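Local coordinates for beta-L-arabinobiosidase (Bacteroides thetaiotaomicron, PDB 5MQR), which hydrolyses glycosidic bonds, probably as a beta-L-arabinobiosidase with possible sialidase activity, in plant pectin breakdown by a gut bacterium, at residues Met958-Asn963 / Gly1031-Leu1036. Residues are numbered along the deposited sequence; the frame is centred on the assembly and turned at random.
Sequences MANFMN and GLRPRL
Arg1033 starts with CG beside its own backbone N (chi1 -50°) and then bends at chi2 and chi3, which brings its guanidinium to the flank of helix 948-964, while Asn963, its CG likewise beside the backbone N, turns its amide at chi2 (-90°) to lie over one face of that group. The two planes are only 7° apart, and Asn963 CG comes within 3.3 Å of Arg1033 NE. This is stacking: Asn963 turns one N-H of ND2 back to its own helix, donating to Ala959 O at 2.9 Å from above the carbonyl plane, opposite the face used by the backbone N of Asn963. That bond, with Asn1043 ND2 donating to OD1, would hold the amide in this orientation.

At the guanidinium edge, Arg1033 NH2 donates to Asn960 OD1 at 2.8 Å, in the carbonyl plane, with the amide turned steeply against the guanidinium. A water closes a second route, giving a hydrogen to Asn960 OD1 at 2.9 Å and accepting one from Arg1033 NH1 at 3.0 Å. NH1 also donates to Thr1027 O, and Asn960 ND2 to Trp892 O. A leucine in place of Arg1033 would probably leave Asn960 OD1 without its direct donor and the Asn963 amide without its flat partner.

The contact thus ties a helix of the glycoside hydrolase domain to the loop between helix 1022-1029 and strand 1040-1042. Here a buried arginine is held by neutral amide and carbonyl oxygens and water, so its charge is likely to be eased by dipoles rather than by a carboxylate from either segment.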
loop_
_atom_site.group_PDB
_atom_site.type_symbol
_atom_site.label_atom_id
_atom_site.label_comp_id
_atom_site.label_asym_id
_atom_site.label_seq_id
_atom_site.Cartn_x
_atom_site.Cartn_y
_atom_site.Cartn_z
HETATM N N MSE A 958 10.809 -19.721 -22.373
HETATM C CA MSE A 958 11.983 -19.277 -21.600
HETATM C C MSE A 958 11.619 -19.097 -20.157
HETATM O O MSE A 958 12.376 -19.482 -19.260
HETATM C CB MSE A 958 12.529 -17.980 -22.153
HETATM C CG MSE A 958 13.895 -17.648 -21.588
HETATM SE SE MSE A 958 14.538 -15.894 -22.240
HETATM C CE MSE A 958 13.978 -15.736 -24.115
ATOM N N ALA A 959 10.446 -18.517 -19.937
ATOM C CA ALA A 959 9.893 -18.391 -18.595
ATOM C C ALA A 959 9.656 -19.748 -17.952
ATOM O O ALA A 959 9.965 -19.918 -16.782
ATOM C CB ALA A 959 8.599 -17.582 -18.616
ATOM N N ASN A 960 9.102 -20.706 -18.706
ATOM C CA ASN A 960 8.880 -22.049 -18.158
ATOM C C ASN A 960 10.194 -22.668 -17.726
ATOM O O ASN A 960 10.301 -23.230 -16.638
ATOM C CB ASN A 960 8.205 -22.965 -19.179
ATOM C CG ASN A 960 6.727 -22.677 -19.352
ATOM O OD1 ASN A 960 6.086 -21.998 -18.542
ATOM N ND2 ASN A 960 6.168 -23.227 -20.414
ATOM N N PHE A 961 11.175 -22.561 -18.613
ATOM C CA PHE A 961 12.510 -23.068 -18.377
ATOM C C PHE A 961 13.086 -22.439 -17.123
ATOM O O PHE A 961 13.597 -23.148 -16.269
ATOM C CB PHE A 961 13.403 -22.747 -19.563
ATOM C CG PHE A 961 14.794 -23.297 -19.452
ATOM C CD1 PHE A 961 15.015 -24.683 -19.399
ATOM C CD2 PHE A 961 15.908 -22.433 -19.497
ATOM C CE1 PHE A 961 16.304 -25.173 -19.343
ATOM C CE2 PHE A 961 17.195 -22.934 -19.448
ATOM C CZ PHE A 961 17.389 -24.293 -19.355
HETATM N N MSE A 962 12.960 -21.123 -16.997
HETATM C CA MSE A 962 13.526 -20.424 -15.837
HETATM C C MSE A 962 12.790 -20.707 -14.549
HETATM O O MSE A 962 13.402 -20.737 -13.470
HETATM C CB MSE A 962 13.579 -18.939 -16.115
HETATM C CG MSE A 962 14.679 -18.675 -17.138
HETATM SE SE MSE A 962 14.683 -16.778 -17.657
HETATM C CE MSE A 962 15.567 -16.118 -16.033
ATOM N N ASN A 963 11.484 -20.924 -14.634
ATOM C CA ASN A 963 10.699 -21.275 -13.458
ATOM C C ASN A 963 10.791 -22.742 -13.044
ATOM O O ASN A 963 10.814 -23.015 -11.856
ATOM C CB ASN A 963 9.220 -20.935 -13.659
ATOM C CG ASN A 963 8.920 -19.498 -13.379
ATOM O OD1 ASN A 963 8.604 -19.152 -12.241
ATOM N ND2 ASN A 963 9.027 -18.641 -14.402
ATOM N N GLY A 1031 5.434 -12.623 -12.960
ATOM C CA GLY A 1031 5.719 -13.957 -12.521
ATOM C C GLY A 1031 4.598 -14.681 -11.806
ATOM O O GLY A 1031 4.881 -15.629 -11.057
ATOM N N LEU A 1032 3.343 -14.310 -12.045
ATOM C CA LEU A 1032 2.240 -15.123 -11.522
ATOM C C LEU A 1032 2.185 -16.432 -12.288
ATOM O O LEU A 1032 1.956 -16.421 -13.487
ATOM C CB LEU A 1032 0.905 -14.398 -11.640
ATOM C CG LEU A 1032 -0.363 -15.173 -11.226
ATOM C CD1 LEU A 1032 -0.342 -15.624 -9.771
ATOM C CD2 LEU A 1032 -1.577 -14.296 -11.477
ATOM N N ARG A 1033 2.397 -17.547 -11.594
ATOM C CA ARG A 1033 2.439 -18.865 -12.236
ATOM C C ARG A 1033 1.145 -19.653 -12.047
ATOM O O ARG A 1033 0.916 -20.232 -10.998
ATOM C CB ARG A 1033 3.628 -19.672 -11.694
ATOM C CG ARG A 1033 4.969 -18.918 -11.723
ATOM C CD ARG A 1033 5.440 -18.556 -13.129
ATOM N NE ARG A 1033 5.647 -19.742 -13.958
ATOM C CZ ARG A 1033 5.815 -19.737 -15.284
ATOM N NH1 ARG A 1033 5.808 -18.592 -15.984
ATOM N NH2 ARG A 1033 5.992 -20.891 -15.933
ATOM N N PRO A 1034 0.284 -19.687 -13.069
ATOM C CA PRO A 1034 -1.029 -20.292 -12.799
ATOM C C PRO A 1034 -0.946 -21.759 -12.454
ATOM O O PRO A 1034 -0.068 -22.448 -12.955
ATOM C CB PRO A 1034 -1.792 -20.079 -14.115
ATOM C CG PRO A 1034 -1.111 -18.898 -14.743
ATOM C CD PRO A 1034 0.337 -19.055 -14.400
ATOM N N ARG A 1035 -1.836 -22.212 -11.579
ATOM C CA ARG A 1035 -1.844 -23.586 -11.082
ATOM C C ARG A 1035 -3.245 -24.139 -10.987
ATOM O O ARG A 1035 -4.218 -23.393 -10.956
ATOM C CB ARG A 1035 -1.231 -23.650 -9.687
ATOM C CG ARG A 1035 0.243 -23.303 -9.633
ATOM C CD ARG A 1035 0.615 -22.895 -8.237
ATOM N NE ARG A 1035 0.536 -24.027 -7.316
ATOM C CZ ARG A 1035 1.572 -24.611 -6.712
ATOM N NH1 ARG A 1035 2.816 -24.194 -6.901
ATOM N NH2 ARG A 1035 1.362 -25.642 -5.892
ATOM N N LEU A 1036 -3.331 -25.462 -10.892
ATOM C CA LEU A 1036 -4.609 -26.171 -10.730
ATOM C C LEU A 1036 -5.158 -26.113 -9.316
ATOM O O LEU A 1036 -6.348 -26.290 -9.121
ATOM C CB LEU A 1036 -4.450 -27.644 -11.102
ATOM C CG LEU A 1036 -4.019 -27.922 -12.537
ATOM C CD1 LEU A 1036 -3.474 -29.328 -12.675
ATOM C CD2 LEU A 1036 -5.174 -27.679 -13.489
HETATM O O HOH W 1 5.771 -19.178 -18.917
#